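Local coordinates for CELL WALL surface anchor family protein (Streptococcus pneumoniae, PDB 2X9X) that forms the repeating backbone of a Streptococcus pneumoniae pilus that is probably anchored to the cell wall, at residues Glu282-Asn287 and Val369-Ser374; Gly292-Arg297 and Ala362-Glu367; Tyr390-Thr395 and Gln408-Thr413. The protein carries 1 engineered substitution. One frame throughout, in Å; residues are numbered along the deposited sequence.

Interaction 1 of 3, residues Glu282-Asn287 and Val369-Ser374; sequences EFVIAN and VVKLVS
Lys371 reaches across to Glu282 along the flank of a short antiparallel pairing, in which Phe283 and Leu372 are joined by two backbone hydrogen bonds. Phe283 N donates to Leu372 O and Leu372 N to Phe283 O, both at 2.9 Å. The lysine starts with CG anti to its own backbone N (chi1 -177°), which carries CB and CG past Phe283 O. Lys371 CD then lies 3.3 Å from Glu282 OE1, a methylene laid against a carboxylate oxygen. The Lys371 chain bends at chi3 (-67°), and Lys371 CE rests 4.1 Å from Val284 CG1. Lys371 NZ ends 4.3 Å from Glu282 OE1, too far for a salt bridge. One water bridges the two, donating to Glu282 OE1 at 2.7 Å and accepting from Lys371 NZ. The other carboxylate oxygen, OE2, is held by a salt bridge to Lys314, so the acid has two positive groups near it, which would be expected to favour its charged form. Beside it, Val373 CG2 lies against Glu282 CG, the two side chains pointing the same way.

Toward Val369 the two chains diverge. A second water bridges the widening gap, accepting from Ile285 N and donating to Val370 O, while Val284 CG1 meets Val369 CG1 at 3.6 Å. On the face of Phe283 and Leu372, Ile285 CD1 comes to 4.1 Å from Leu372 CD1.

Strand 372-373 is outermost in a four-stranded antiparallel sheet within the chain, in a region of Cna-B and prealbumin-like family character, with 282-286 next to it. Strand 388-394 lies along the other side of strand 282-286, the Phe283 ring stacks with Phe380 of strand 379-385, and helices 304-325 and 338-354 contribute Lys314 and Tyr347, whose OH is hydrogen-bonded to Lys371 O.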
ATOM      1  N   GLU A 282       7.960  -3.838  29.331  1.00 15.99           N
ATOM      2  CA  GLU A 282       6.691  -3.619  28.639  1.00 16.83           C
ATOM      3  C   GLU A 282       6.289  -2.149  28.651  1.00 14.54           C
ATOM      4  O   GLU A 282       6.477  -1.456  29.657  1.00 14.85           O
ATOM      5  CB  GLU A 282       5.590  -4.499  29.242  1.00 18.15           C
ATOM      6  CG  GLU A 282       5.951  -5.983  29.256  1.00 21.43           C
ATOM      7  CD  GLU A 282       4.810  -6.885  29.705  1.00 24.70           C
ATOM      8  OE1 GLU A 282       3.705  -6.376  29.989  1.00 29.48           O
ATOM      9  OE2 GLU A 282       5.024  -8.113  29.770  1.00 25.64           O
ATOM     10  N   PHE A 283       5.740  -1.687  27.527  1.00 14.20           N
ATOM     11  CA  PHE A 283       5.407  -0.278  27.336  1.00 15.11           C
ATOM     12  C   PHE A 283       4.073  -0.072  26.631  1.00 12.36           C
ATOM     13  O   PHE A 283       3.630  -0.909  25.839  1.00 14.55           O
ATOM     14  CB  PHE A 283       6.474   0.409  26.482  1.00 15.71           C
ATOM     15  CG  PHE A 283       7.841   0.372  27.074  1.00 19.29           C
ATOM     16  CD1 PHE A 283       8.305   1.428  27.842  1.00 23.41           C
ATOM     17  CD2 PHE A 283       8.671  -0.718  26.865  1.00 21.06           C
ATOM     18  CE1 PHE A 283       9.573   1.397  28.395  1.00 25.66           C
ATOM     19  CE2 PHE A 283       9.939  -0.757  27.418  1.00 24.45           C
ATOM     20  CZ  PHE A 283      10.391   0.304  28.181  1.00 27.41           C
ATOM     21  N   VAL A 284       3.450   1.068  26.911  1.00 13.05           N
ATOM     22  CA  VAL A 284       2.332   1.547  26.114  1.00 13.12           C
ATOM     23  C   VAL A 284       2.695   2.915  25.543  1.00 11.73           C
ATOM     24  O   VAL A 284       3.719   3.500  25.915  1.00 12.24           O
ATOM     25  CB  VAL A 284       1.025   1.633  26.930  1.00 14.99           C
ATOM     26  CG1 VAL A 284       0.607   0.236  27.399  1.00 15.44           C
ATOM     27  CG2 VAL A 284       1.186   2.586  28.111  1.00 14.93           C
ATOM     28  N   ILE A 285       1.873   3.413  24.627  1.00 12.06           N
ATOM     29  CA  ILE A 285       2.132   4.698  23.989  1.00 11.50           C
ATOM     30  C   ILE A 285       1.045   5.720  24.313  1.00 12.47           C
ATOM     31  O   ILE A 285      -0.148   5.449  24.151  1.00 14.06           O
ATOM     32  CB  ILE A 285       2.264   4.538  22.461  1.00 11.97           C
ATOM     33  CG1 ILE A 285       3.496   3.693  22.129  1.00 13.89           C
ATOM     34  CG2 ILE A 285       2.357   5.901  21.790  1.00 14.93           C
ATOM     35  CD1 ILE A 285       3.572   3.254  20.679  1.00 18.63           C
ATOM     36  N   ALA A 286       1.465   6.893  24.786  1.00 12.63           N
ATOM     37  CA  ALA A 286       0.534   7.967  25.118  1.00 11.82           C
ATOM     38  C   ALA A 286       0.701   9.145  24.163  1.00 13.67           C
ATOM     39  O   ALA A 286       1.758   9.308  23.544  1.00 14.46           O
ATOM     40  CB  ALA A 286       0.731   8.418  26.561  1.00 13.99           C
ATOM     41  N   ASN A 287      -0.343   9.962  24.047  1.00 11.84           N
ATOM     42  CA  ASN A 287      -0.313  11.121  23.158  1.00 12.48           C
ATOM     43  C   ASN A 287      -0.013  12.429  23.895  1.00 12.72           C
ATOM     44  O   ASN A 287      -0.174  13.514  23.339  1.00 15.58           O
ATOM     45  CB  ASN A 287      -1.613  11.227  22.342  1.00 12.90           C
ATOM     46  CG  ASN A 287      -2.849  11.426  23.210  1.00 14.80           C
ATOM     47  OD1 ASN A 287      -2.751  11.679  24.411  1.00 15.11           O
ATOM     48  ND2 ASN A 287      -4.021  11.316  22.596  1.00 16.19           N
ATOM     49  N   VAL A 369      -5.360  -1.789  24.308  1.00 14.15           N
ATOM     50  CA  VAL A 369      -4.192  -0.921  24.303  1.00 14.68           C
ATOM     51  C   VAL A 369      -2.993  -1.703  23.788  1.00 11.70           C
ATOM     52  O   VAL A 369      -2.763  -2.845  24.195  1.00 14.54           O
ATOM     53  CB  VAL A 369      -3.903  -0.332  25.711  1.00 12.75           C
ATOM     54  CG1 VAL A 369      -2.540   0.354  25.750  1.00 13.69           C
ATOM     55  CG2 VAL A 369      -4.999   0.647  26.114  1.00 15.51           C
ATOM     56  N   VAL A 370      -2.255  -1.097  22.865  1.00 11.53           N
ATOM     57  CA  VAL A 370      -1.084  -1.732  22.279  1.00 11.89           C
ATOM     58  C   VAL A 370       0.045  -1.822  23.304  1.00 11.73           C
ATOM     59  O   VAL A 370       0.444  -0.813  23.896  1.00 14.08           O
ATOM     60  CB  VAL A 370      -0.595  -0.966  21.028  1.00 12.52           C
ATOM     61  CG1 VAL A 370       0.650  -1.620  20.449  1.00 13.40           C
ATOM     62  CG2 VAL A 370      -1.700  -0.891  19.976  1.00 13.75           C
ATOM     63  N   LYS A 371       0.550  -3.034  23.513  1.00 12.45           N
ATOM     64  CA  LYS A 371       1.616  -3.263  24.480  1.00 12.81           C
ATOM     65  C   LYS A 371       2.874  -3.793  23.802  1.00 13.82           C
ATOM     66  O   LYS A 371       2.869  -4.864  23.182  1.00 14.26           O
ATOM     67  CB  LYS A 371       1.157  -4.217  25.586  1.00 16.24           C
ATOM     68  CG  LYS A 371       2.205  -4.441  26.659  1.00 24.45           C
ATOM     69  CD  LYS A 371       1.571  -4.823  27.977  1.00 29.75           C
ATOM     70  CE  LYS A 371       0.759  -3.666  28.547  1.00 31.29           C
ATOM     71  NZ  LYS A 371       0.064  -4.059  29.800  1.00 36.66           N
ATOM     72  N   LEU A 372       3.956  -3.032  23.929  1.00 12.37           N
ATOM     73  CA  LEU A 372       5.229  -3.403  23.326  1.00 13.57           C
ATOM     74  C   LEU A 372       6.097  -4.092  24.370  1.00 16.46           C
ATOM     75  O   LEU A 372       6.034  -3.752  25.549  1.00 16.22           O
ATOM     76  CB  LEU A 372       5.928  -2.164  22.768  1.00 16.01           C
ATOM     77  CG  LEU A 372       5.044  -1.295  21.867  1.00 15.85           C
ATOM     78  CD1 LEU A 372       5.811  -0.069  21.368  1.00 17.52           C
ATOM     79  CD2 LEU A 372       4.498  -2.116  20.703  1.00 16.47           C
ATOM     80  N   VAL A 373       6.895  -5.067  23.933  1.00 13.88           N
ATOM     81  CA  VAL A 373       7.730  -5.860  24.834  1.00 14.83           C
ATOM     82  C   VAL A 373       9.123  -6.022  24.234  1.00 14.56           C
ATOM     83  O   VAL A 373       9.255  -6.402  23.075  1.00 13.94           O
ATOM     84  CB  VAL A 373       7.135  -7.276  25.056  1.00 15.25           C
ATOM     85  CG1 VAL A 373       7.979  -8.052  26.066  1.00 17.19           C
ATOM     86  CG2 VAL A 373       5.666  -7.205  25.509  1.00 16.04           C
ATOM     87  N   SER A 374      10.161  -5.737  25.016  1.00 13.14           N
ATOM     88  CA  SER A 374      11.527  -5.817  24.508  1.00 16.20           C
ATOM     89  C   SER A 374      12.007  -7.268  24.399  1.00 16.48           C
ATOM     90  O   SER A 374      11.763  -8.079  25.296  1.00 16.64           O
ATOM     91  CB  SER A 374      12.487  -4.995  25.382  1.00 15.46           C
ATOM     92  OG  SER A 374      12.551  -5.500  26.707  1.00 16.31           O
TER
HETATM   93  O   HOH W   1       2.557  -4.335  31.366  1.00 26.98           O
HETATM   94  O   HOH W   2      -0.230   1.806  23.515  1.00 13.39           O

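Interaction 2 of 3, residues Gly292-Arg297 and Ala362-Glu367; sequences GQYLAR and ADKDNE
A type I beta turn from Asp363 to Asn366, reinforced by an Asx turn, lays Lys364 over the ring of Tyr294. The contact is a CH-pi interaction: Lys364 CB sits 3.4 Å from the centroid of the Tyr294 ring and 11° off its normal, almost over the middle of the face. At Lys364, CG is set between the backbone N and the carbonyl carbon (chi1 65°), and the extended chain beyond it runs alongside the tyrosine in the same direction, Lys364 CD passing 3.9 Å from Tyr294 OH. The ammonium end carries on to a salt bridge with Glu393. At the ring edge, near its plane, Ala362 O approaches Tyr294 CE2 to 3.6 Å.

Tyr294 opens strand 294-297, which pairs antiparallel with strand 358-361, and the turn lies early in the loop that leaves that partner strand. Asp363 holds the turn twice: its carbonyl O accepts from Asn366 N, and Asp363 OD1 accepts from Asp365 N at 2.9 Å, the donor standing above the carboxylate plane. No direct hydrogen bond joins 292-297 to 362-367. A water does so instead, donating to Gly292 O at 2.7 Å and to Ala362 O at 2.8 Å, while Gln293 CG lies 4.0 Å from Ala362 N and Gln293 OE1 accepts from Asn287 ND2.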
ATOM      1  N   GLY A 292      -3.703  12.443  29.281  1.00 21.62           N
ATOM      2  CA  GLY A 292      -3.930  12.153  27.875  1.00 18.64           C
ATOM      3  C   GLY A 292      -4.504  10.769  27.634  1.00 16.12           C
ATOM      4  O   GLY A 292      -5.137  10.188  28.519  1.00 18.24           O
ATOM      5  N   GLN A 293      -4.283  10.242  26.431  1.00 13.62           N
ATOM      6  CA  GLN A 293      -4.827   8.937  26.050  1.00 13.29           C
ATOM      7  C   GLN A 293      -3.753   7.972  25.555  1.00 13.78           C
ATOM      8  O   GLN A 293      -2.622   8.368  25.282  1.00 13.08           O
ATOM      9  CB  GLN A 293      -5.924   9.088  24.991  1.00 13.95           C
ATOM     10  CG  GLN A 293      -7.118   9.924  25.440  1.00 14.43           C
ATOM     11  CD  GLN A 293      -6.905  11.408  25.207  1.00 14.73           C
ATOM     12  OE1 GLN A 293      -6.338  11.811  24.192  1.00 15.79           O
ATOM     13  NE2 GLN A 293      -7.372  12.229  26.142  1.00 15.83           N
ATOM     14  N   TYR A 294      -4.136   6.707  25.418  1.00 12.08           N
ATOM     15  CA  TYR A 294      -3.213   5.643  25.062  1.00 11.26           C
ATOM     16  C   TYR A 294      -3.596   5.008  23.736  1.00 11.22           C
ATOM     17  O   TYR A 294      -4.779   4.921  23.391  1.00 11.59           O
ATOM     18  CB  TYR A 294      -3.193   4.589  26.168  1.00 13.20           C
ATOM     19  CG  TYR A 294      -2.858   5.183  27.511  1.00 15.69           C
ATOM     20  CD1 TYR A 294      -1.542   5.257  27.948  1.00 20.13           C
ATOM     21  CD2 TYR A 294      -3.852   5.697  28.329  1.00 16.12           C
ATOM     22  CE1 TYR A 294      -1.226   5.815  29.170  1.00 26.43           C
ATOM     23  CE2 TYR A 294      -3.549   6.259  29.556  1.00 18.59           C
ATOM     24  CZ  TYR A 294      -2.232   6.314  29.971  1.00 25.23           C
ATOM     25  OH  TYR A 294      -1.914   6.869  31.190  1.00 32.58           O
ATOM     26  N   LEU A 295      -2.587   4.565  22.992  1.00 10.46           N
ATOM     27  CA  LEU A 295      -2.813   3.988  21.673  1.00 12.77           C
ATOM     28  C   LEU A 295      -3.409   2.590  21.782  1.00 12.49           C
ATOM     29  O   LEU A 295      -2.824   1.707  22.408  1.00 13.14           O
ATOM     30  CB  LEU A 295      -1.502   3.932  20.886  1.00 11.24           C
ATOM     31  CG  LEU A 295      -1.603   3.447  19.440  1.00 14.27           C
ATOM     32  CD1 LEU A 295      -2.298   4.490  18.580  1.00 18.78           C
ATOM     33  CD2 LEU A 295      -0.218   3.121  18.888  1.00 17.29           C
ATOM     34  N   ALA A 296      -4.577   2.401  21.176  1.00 11.70           N
ATOM     35  CA  ALA A 296      -5.247   1.103  21.172  1.00 12.11           C
ATOM     36  C   ALA A 296      -5.636   0.702  19.757  1.00 13.37           C
ATOM     37  O   ALA A 296      -5.851   1.561  18.894  1.00 13.01           O
ATOM     38  CB  ALA A 296      -6.492   1.144  22.063  1.00 11.73           C
ATOM     39  N   ARG A 297      -5.725  -0.603  19.510  1.00 12.48           N
ATOM     40  CA  ARG A 297      -6.361  -1.067  18.282  1.00 11.84           C
ATOM     41  C   ARG A 297      -7.870  -0.900  18.445  1.00 14.77           C
ATOM     42  O   ARG A 297      -8.410  -1.031  19.550  1.00 16.85           O
ATOM     43  CB  ARG A 297      -5.976  -2.517  17.928  1.00 11.38           C
ATOM     44  CG  ARG A 297      -6.449  -3.604  18.906  1.00 12.72           C
ATOM     45  CD  ARG A 297      -5.818  -4.969  18.563  1.00 13.93           C
ATOM     46  NE  ARG A 297      -4.366  -4.886  18.680  1.00 12.90           N
ATOM     47  CZ  ARG A 297      -3.689  -5.135  19.795  1.00 12.87           C
ATOM     48  NH1 ARG A 297      -4.321  -5.552  20.889  1.00 14.72           N
ATOM     49  NH2 ARG A 297      -2.372  -4.986  19.806  1.00 14.43           N
ATOM     50  N   ALA A 362      -8.823   6.588  26.914  1.00 12.43           N
ATOM     51  CA  ALA A 362      -8.449   7.184  28.196  1.00 14.08           C
ATOM     52  C   ALA A 362      -7.915   6.164  29.207  1.00 15.86           C
ATOM     53  O   ALA A 362      -7.089   6.506  30.053  1.00 18.21           O
ATOM     54  CB  ALA A 362      -9.623   7.957  28.788  1.00 18.63           C
ATOM     55  N   ASP A 363      -8.381   4.920  29.110  1.00 16.36           N
ATOM     56  CA  ASP A 363      -8.055   3.882  30.090  1.00 18.09           C
ATOM     57  C   ASP A 363      -6.854   3.042  29.661  1.00 18.16           C
ATOM     58  O   ASP A 363      -6.954   2.243  28.735  1.00 17.51           O
ATOM     59  CB  ASP A 363      -9.273   2.972  30.295  1.00 21.45           C
ATOM     60  CG  ASP A 363      -9.055   1.920  31.372  1.00 29.00           C
ATOM     61  OD1 ASP A 363      -7.995   1.930  32.033  1.00 25.43           O
ATOM     62  OD2 ASP A 363      -9.958   1.078  31.557  1.00 31.90           O
ATOM     63  N   LYS A 364      -5.720   3.209  30.337  1.00 20.22           N
ATOM     64  CA  LYS A 364      -4.518   2.464  29.955  1.00 23.56           C
ATOM     65  C   LYS A 364      -4.670   0.959  30.169  1.00 23.42           C
ATOM     66  O   LYS A 364      -3.910   0.164  29.609  1.00 23.08           O
ATOM     67  CB  LYS A 364      -3.264   3.001  30.658  1.00 31.89           C
ATOM     68  CG  LYS A 364      -3.238   2.833  32.164  1.00 37.61           C
ATOM     69  CD  LYS A 364      -1.910   3.330  32.726  1.00 45.76           C
ATOM     70  CE  LYS A 364      -1.926   3.408  34.244  1.00 57.05           C
ATOM     71  NZ  LYS A 364      -0.656   3.978  34.779  1.00 64.31           N
ATOM     72  N   ASP A 365      -5.661   0.571  30.968  1.00 21.87           N
ATOM     73  CA  ASP A 365      -5.920  -0.840  31.245  1.00 25.21           C
ATOM     74  C   ASP A 365      -6.876  -1.476  30.234  1.00 24.84           C
ATOM     75  O   ASP A 365      -7.169  -2.671  30.319  1.00 24.84           O
ATOM     76  CB  ASP A 365      -6.464  -1.019  32.665  1.00 28.55           C
ATOM     77  CG  ASP A 365      -5.432  -0.691  33.728  1.00 37.85           C
ATOM     78  OD1 ASP A 365      -4.236  -0.973  33.505  1.00 41.67           O
ATOM     79  OD2 ASP A 365      -5.819  -0.156  34.789  1.00 46.85           O
ATOM     80  N   ASN A 366      -7.362  -0.677  29.286  1.00 22.55           N
ATOM     81  CA  ASN A 366      -8.216  -1.181  28.210  1.00 20.91           C
ATOM     82  C   ASN A 366      -7.543  -2.366  27.518  1.00 19.46           C
ATOM     83  O   ASN A 366      -6.363  -2.300  27.174  1.00 19.28           O
ATOM     84  CB  ASN A 366      -8.523  -0.057  27.212  1.00 24.50           C
ATOM     85  CG  ASN A 366      -9.495  -0.479  26.119  1.00 29.64           C
ATOM     86  OD1 ASN A 366      -9.202  -1.360  25.310  1.00 22.87           O
ATOM     87  ND2 ASN A 366     -10.653   0.176  26.077  1.00 39.02           N
ATOM     88  N   GLU A 367      -8.287  -3.451  27.324  1.00 21.28           N
ATOM     89  CA  GLU A 367      -7.709  -4.677  26.780  1.00 20.51           C
ATOM     90  C   GLU A 367      -7.141  -4.519  25.365  1.00 19.26           C
ATOM     91  O   GLU A 367      -6.380  -5.368  24.894  1.00 22.84           O
ATOM     92  CB  GLU A 367      -8.724  -5.824  26.822  1.00 27.29           C
ATOM     93  CG  GLU A 367     -10.004  -5.564  26.050  1.00 28.65           C
ATOM     94  CD  GLU A 367     -10.970  -6.734  26.114  1.00 35.47           C
ATOM     95  OE1 GLU A 367     -11.823  -6.849  25.209  1.00 36.00           O
ATOM     96  OE2 GLU A 367     -10.875  -7.541  27.066  1.00 32.31           O
TER
HETATM   97  O   HOH W   3      -6.325   9.088  30.696  1.00 33.35           O

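Interaction 3 of 3, residues Tyr390-Thr395 and Gln408-Thr413; sequences YYLEET and QKFEVT
With chi1 at 66°, CG between its backbone N and carbonyl carbon, Phe410 leans its ring toward strand 390-394 and brings one face of it against Tyr390 CB. That carbon sits off-centre toward the rim, Tyr390 CB lying 3.5 Å from Phe410 CZ. In Tyr390, CG is anti to the carbonyl carbon (chi1 -55°), and the ring heads for Val412. The two rings are themselves oblique, planes at 40°. The Tyr390 ring meets Val412 at its edge, with Tyr390 CD2 3.6 Å from Val412 CG2.

Leu392 crosses Phe410 at about a right angle, Leu392 CG 4.0 Å from Phe410 CE2, and its backbone N lies at the edge of the same ring. On the opposite face of the sheet, Tyr391 and Lys409 run side by side: Lys409 CB lies 3.6 Å from Tyr391 CE1.

Four backbone hydrogen bonds fix this antiparallel register. Tyr390 and Phe410 exchange two, Phe410 N to Tyr390 O at 2.8 Å and Tyr390 N to Phe410 O at 2.9 Å; Leu392 and Gln408 exchange the other two. Strand 408-412 is an outermost strand of its four-stranded sheet, and on the side that carries Phe410 and Leu392, Phe268 packs edge-to-face with Phe410 and Val438 touches Leu392.

The chemistry differs between the two faces. Phe410, Leu392 and Val412 supply a largely hydrocarbon layer turned to strands 260-271 and 436-439, with the Tyr390 hydroxyl satisfied by Leu386 O; Gln408 is also on this side, its NE2 bonded to Lys437 O. On the other face the Tyr391 ring packs on the methylenes of Lys409, an exposed residue whose ammonium leads away to a long salt bridge with Glu411.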
ATOM      1  N   TYR A 390       5.035  11.573  20.443  1.00 13.85           N
ATOM      2  CA  TYR A 390       4.365  10.624  21.319  1.00 14.77           C
ATOM      3  C   TYR A 390       5.233  10.342  22.533  1.00 12.04           C
ATOM      4  O   TYR A 390       6.378  10.796  22.606  1.00 13.51           O
ATOM      5  CB  TYR A 390       4.052   9.322  20.569  1.00 14.47           C
ATOM      6  CG  TYR A 390       3.257   9.526  19.300  1.00 16.32           C
ATOM      7  CD1 TYR A 390       1.883   9.742  19.342  1.00 21.85           C
ATOM      8  CD2 TYR A 390       3.878   9.499  18.060  1.00 15.89           C
ATOM      9  CE1 TYR A 390       1.153   9.927  18.179  1.00 20.16           C
ATOM     10  CE2 TYR A 390       3.154   9.682  16.895  1.00 15.46           C
ATOM     11  CZ  TYR A 390       1.797   9.894  16.959  1.00 19.63           C
ATOM     12  OH  TYR A 390       1.091  10.067  15.790  1.00 20.81           O
ATOM     13  N   TYR A 391       4.687   9.591  23.483  1.00 12.36           N
ATOM     14  CA  TYR A 391       5.385   9.326  24.737  1.00 14.01           C
ATOM     15  C   TYR A 391       5.252   7.873  25.182  1.00 14.53           C
ATOM     16  O   TYR A 391       4.145   7.364  25.337  1.00 18.56           O
ATOM     17  CB  TYR A 391       4.853  10.251  25.833  1.00 15.46           C
ATOM     18  CG  TYR A 391       5.045  11.717  25.523  1.00 17.69           C
ATOM     19  CD1 TYR A 391       6.136  12.415  26.020  1.00 23.18           C
ATOM     20  CD2 TYR A 391       4.144  12.396  24.714  1.00 19.89           C
ATOM     21  CE1 TYR A 391       6.320  13.754  25.732  1.00 26.69           C
ATOM     22  CE2 TYR A 391       4.319  13.737  24.420  1.00 24.71           C
ATOM     23  CZ  TYR A 391       5.408  14.409  24.931  1.00 26.29           C
ATOM     24  OH  TYR A 391       5.588  15.744  24.643  1.00 30.34           O
ATOM     25  N   LEU A 392       6.384   7.204  25.381  1.00 14.60           N
ATOM     26  CA  LEU A 392       6.367   5.855  25.932  1.00 14.70           C
ATOM     27  C   LEU A 392       6.082   5.907  27.424  1.00 14.90           C
ATOM     28  O   LEU A 392       6.616   6.759  28.136  1.00 17.78           O
ATOM     29  CB  LEU A 392       7.721   5.173  25.755  1.00 22.35           C
ATOM     30  CG  LEU A 392       8.134   4.491  24.459  1.00 21.59           C
ATOM     31  CD1 LEU A 392       9.505   3.845  24.680  1.00 17.44           C
ATOM     32  CD2 LEU A 392       7.111   3.458  24.010  1.00 18.86           C
ATOM     33  N   GLU A 393       5.262   4.978  27.898  1.00 18.44           N
ATOM     34  CA  GLU A 393       5.101   4.771  29.329  1.00 18.53           C
ATOM     35  C   GLU A 393       5.399   3.319  29.680  1.00 17.86           C
ATOM     36  O   GLU A 393       4.760   2.402  29.158  1.00 18.03           O
ATOM     37  CB  GLU A 393       3.695   5.154  29.792  1.00 20.70           C
ATOM     38  CG  GLU A 393       3.500   4.996  31.292  1.00 24.27           C
ATOM     39  CD  GLU A 393       2.145   5.473  31.774  1.00 29.20           C
ATOM     40  OE1 GLU A 393       1.696   6.559  31.346  1.00 31.92           O
ATOM     41  OE2 GLU A 393       1.534   4.765  32.600  1.00 32.69           O
ATOM     42  N   GLU A 394       6.379   3.103  30.551  1.00 17.77           N
ATOM     43  CA  GLU A 394       6.706   1.745  30.963  1.00 19.28           C
ATOM     44  C   GLU A 394       5.634   1.219  31.909  1.00 19.86           C
ATOM     45  O   GLU A 394       5.276   1.883  32.882  1.00 22.92           O
ATOM     46  CB  GLU A 394       8.078   1.687  31.633  1.00 19.53           C
ATOM     47  CG  GLU A 394       8.589   0.272  31.841  1.00 21.62           C
ATOM     48  CD  GLU A 394       9.957   0.229  32.490  1.00 28.05           C
ATOM     49  OE1 GLU A 394      10.085   0.673  33.650  1.00 28.86           O
ATOM     50  OE2 GLU A 394      10.904  -0.258  31.845  1.00 28.28           O
ATOM     51  N   THR A 395       5.123   0.026  31.617  1.00 18.71           N
ATOM     52  CA  THR A 395       4.091  -0.585  32.447  1.00 21.01           C
ATOM     53  C   THR A 395       4.624  -1.796  33.213  1.00 21.12           C
ATOM     54  O   THR A 395       4.049  -2.203  34.224  1.00 23.89           O
ATOM     55  CB  THR A 395       2.853  -0.983  31.617  1.00 23.41           C
ATOM     56  OG1 THR A 395       3.252  -1.831  30.534  1.00 21.82           O
ATOM     57  CG2 THR A 395       2.169   0.258  31.054  1.00 22.97           C
ATOM     58  N   GLN A 408       8.722   8.765  28.154  1.00 16.50           N
ATOM     59  CA  GLN A 408       9.821   9.135  27.275  1.00 17.66           C
ATOM     60  C   GLN A 408       9.329   9.596  25.916  1.00 16.63           C
ATOM     61  O   GLN A 408       8.678   8.850  25.185  1.00 15.70           O
ATOM     62  CB  GLN A 408      10.825   8.001  27.107  1.00 21.61           C
ATOM     63  CG  GLN A 408      12.019   8.413  26.262  1.00 24.57           C
ATOM     64  CD  GLN A 408      13.192   7.471  26.405  1.00 24.64           C
ATOM     65  OE1 GLN A 408      13.331   6.777  27.415  1.00 32.01           O
ATOM     66  NE2 GLN A 408      14.049   7.442  25.393  1.00 23.98           N
ATOM     67  N   LYS A 409       9.655  10.840  25.596  1.00 17.73           N
ATOM     68  CA  LYS A 409       9.254  11.468  24.350  1.00 17.89           C
ATOM     69  C   LYS A 409       9.939  10.819  23.153  1.00 18.42           C
ATOM     70  O   LYS A 409      11.132  10.487  23.200  1.00 19.34           O
ATOM     71  CB  LYS A 409       9.603  12.956  24.412  1.00 21.12           C
ATOM     72  CG  LYS A 409       9.220  13.780  23.196  1.00 25.69           C
ATOM     73  CD  LYS A 409       9.712  15.217  23.381  1.00 34.10           C
ATOM     74  CE  LYS A 409       9.246  16.140  22.273  1.00 46.96           C
ATOM     75  NZ  LYS A 409       9.683  17.544  22.531  1.00 50.81           N
ATOM     76  N   PHE A 410       9.174  10.614  22.088  1.00 15.23           N
ATOM     77  CA  PHE A 410       9.750  10.255  20.798  1.00 15.10           C
ATOM     78  C   PHE A 410       9.007  10.920  19.646  1.00 13.64           C
ATOM     79  O   PHE A 410       7.825  11.256  19.755  1.00 16.74           O
ATOM     80  CB  PHE A 410       9.871   8.734  20.608  1.00 16.07           C
ATOM     81  CG  PHE A 410       8.553   7.996  20.539  1.00 14.95           C
ATOM     82  CD1 PHE A 410       7.989   7.666  19.314  1.00 15.00           C
ATOM     83  CD2 PHE A 410       7.913   7.576  21.698  1.00 13.76           C
ATOM     84  CE1 PHE A 410       6.793   6.959  19.245  1.00 15.38           C
ATOM     85  CE2 PHE A 410       6.723   6.870  21.638  1.00 14.71           C
ATOM     86  CZ  PHE A 410       6.163   6.557  20.407  1.00 15.06           C
ATOM     87  N   GLU A 411       9.722  11.147  18.552  1.00 13.48           N
ATOM     88  CA  GLU A 411       9.143  11.796  17.386  1.00 15.42           C
ATOM     89  C   GLU A 411       9.021  10.815  16.232  1.00 15.57           C
ATOM     90  O   GLU A 411       9.999  10.175  15.845  1.00 16.82           O
ATOM     91  CB  GLU A 411      10.001  12.989  16.959  1.00 19.09           C
ATOM     92  CG  GLU A 411      10.313  13.974  18.074  1.00 26.64           C
ATOM     93  CD  GLU A 411       9.197  14.968  18.308  1.00 43.22           C
ATOM     94  OE1 GLU A 411       9.368  15.865  19.165  1.00 52.24           O
ATOM     95  OE2 GLU A 411       8.154  14.856  17.630  1.00 45.52           O
ATOM     96  N   VAL A 412       7.814  10.696  15.688  1.00 12.87           N
ATOM     97  CA  VAL A 412       7.593   9.907  14.483  1.00 12.09           C
ATOM     98  C   VAL A 412       7.600  10.854  13.285  1.00 13.80           C
ATOM     99  O   VAL A 412       6.923  11.889  13.293  1.00 14.92           O
ATOM    100  CB  VAL A 412       6.262   9.144  14.560  1.00 11.67           C
ATOM    101  CG1 VAL A 412       5.978   8.406  13.249  1.00 12.13           C
ATOM    102  CG2 VAL A 412       6.278   8.181  15.750  1.00 14.18           C
ATOM    103  N   THR A 413       8.387  10.506  12.272  1.00 14.73           N
ATOM    104  CA  THR A 413       8.572  11.341  11.090  1.00 15.79           C
ATOM    105  C   THR A 413       8.678  10.460   9.856  1.00 13.45           C
ATOM    106  O   THR A 413       8.651   9.233   9.957  1.00 14.01           O
ATOM    107  CB  THR A 413       9.877  12.146  11.165  1.00 15.31           C
ATOM    108  OG1 THR A 413      10.988  11.262  10.957  1.00 16.01           O
ATOM    109  CG2 THR A 413      10.018  12.843  12.518  1.00 17.94           C
TER

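The three contacts lie in one region of the chain, with strand 282-286 at its middle. Interactions 1 and 3 share a sheet, their centres about 9 Å apart, and are joined where Ala286 N comes 2.8 Å from Tyr391 O and Glu282 O 2.8 Å from Thr395 N. Interaction 2 lies about 10 Å from interaction 1, centre to centre; Ile285 O, 2.8 Å from Leu295 N, connects them. Interactions 2 and 3, their centres about 14 Å apart, are tied by charge, Lys364 NZ reaching Glu393 OE2 at 3.2 Å. None includes a ligand of the sodium ion, which is bound at Asp136, Val137, Asp255 and Glu258.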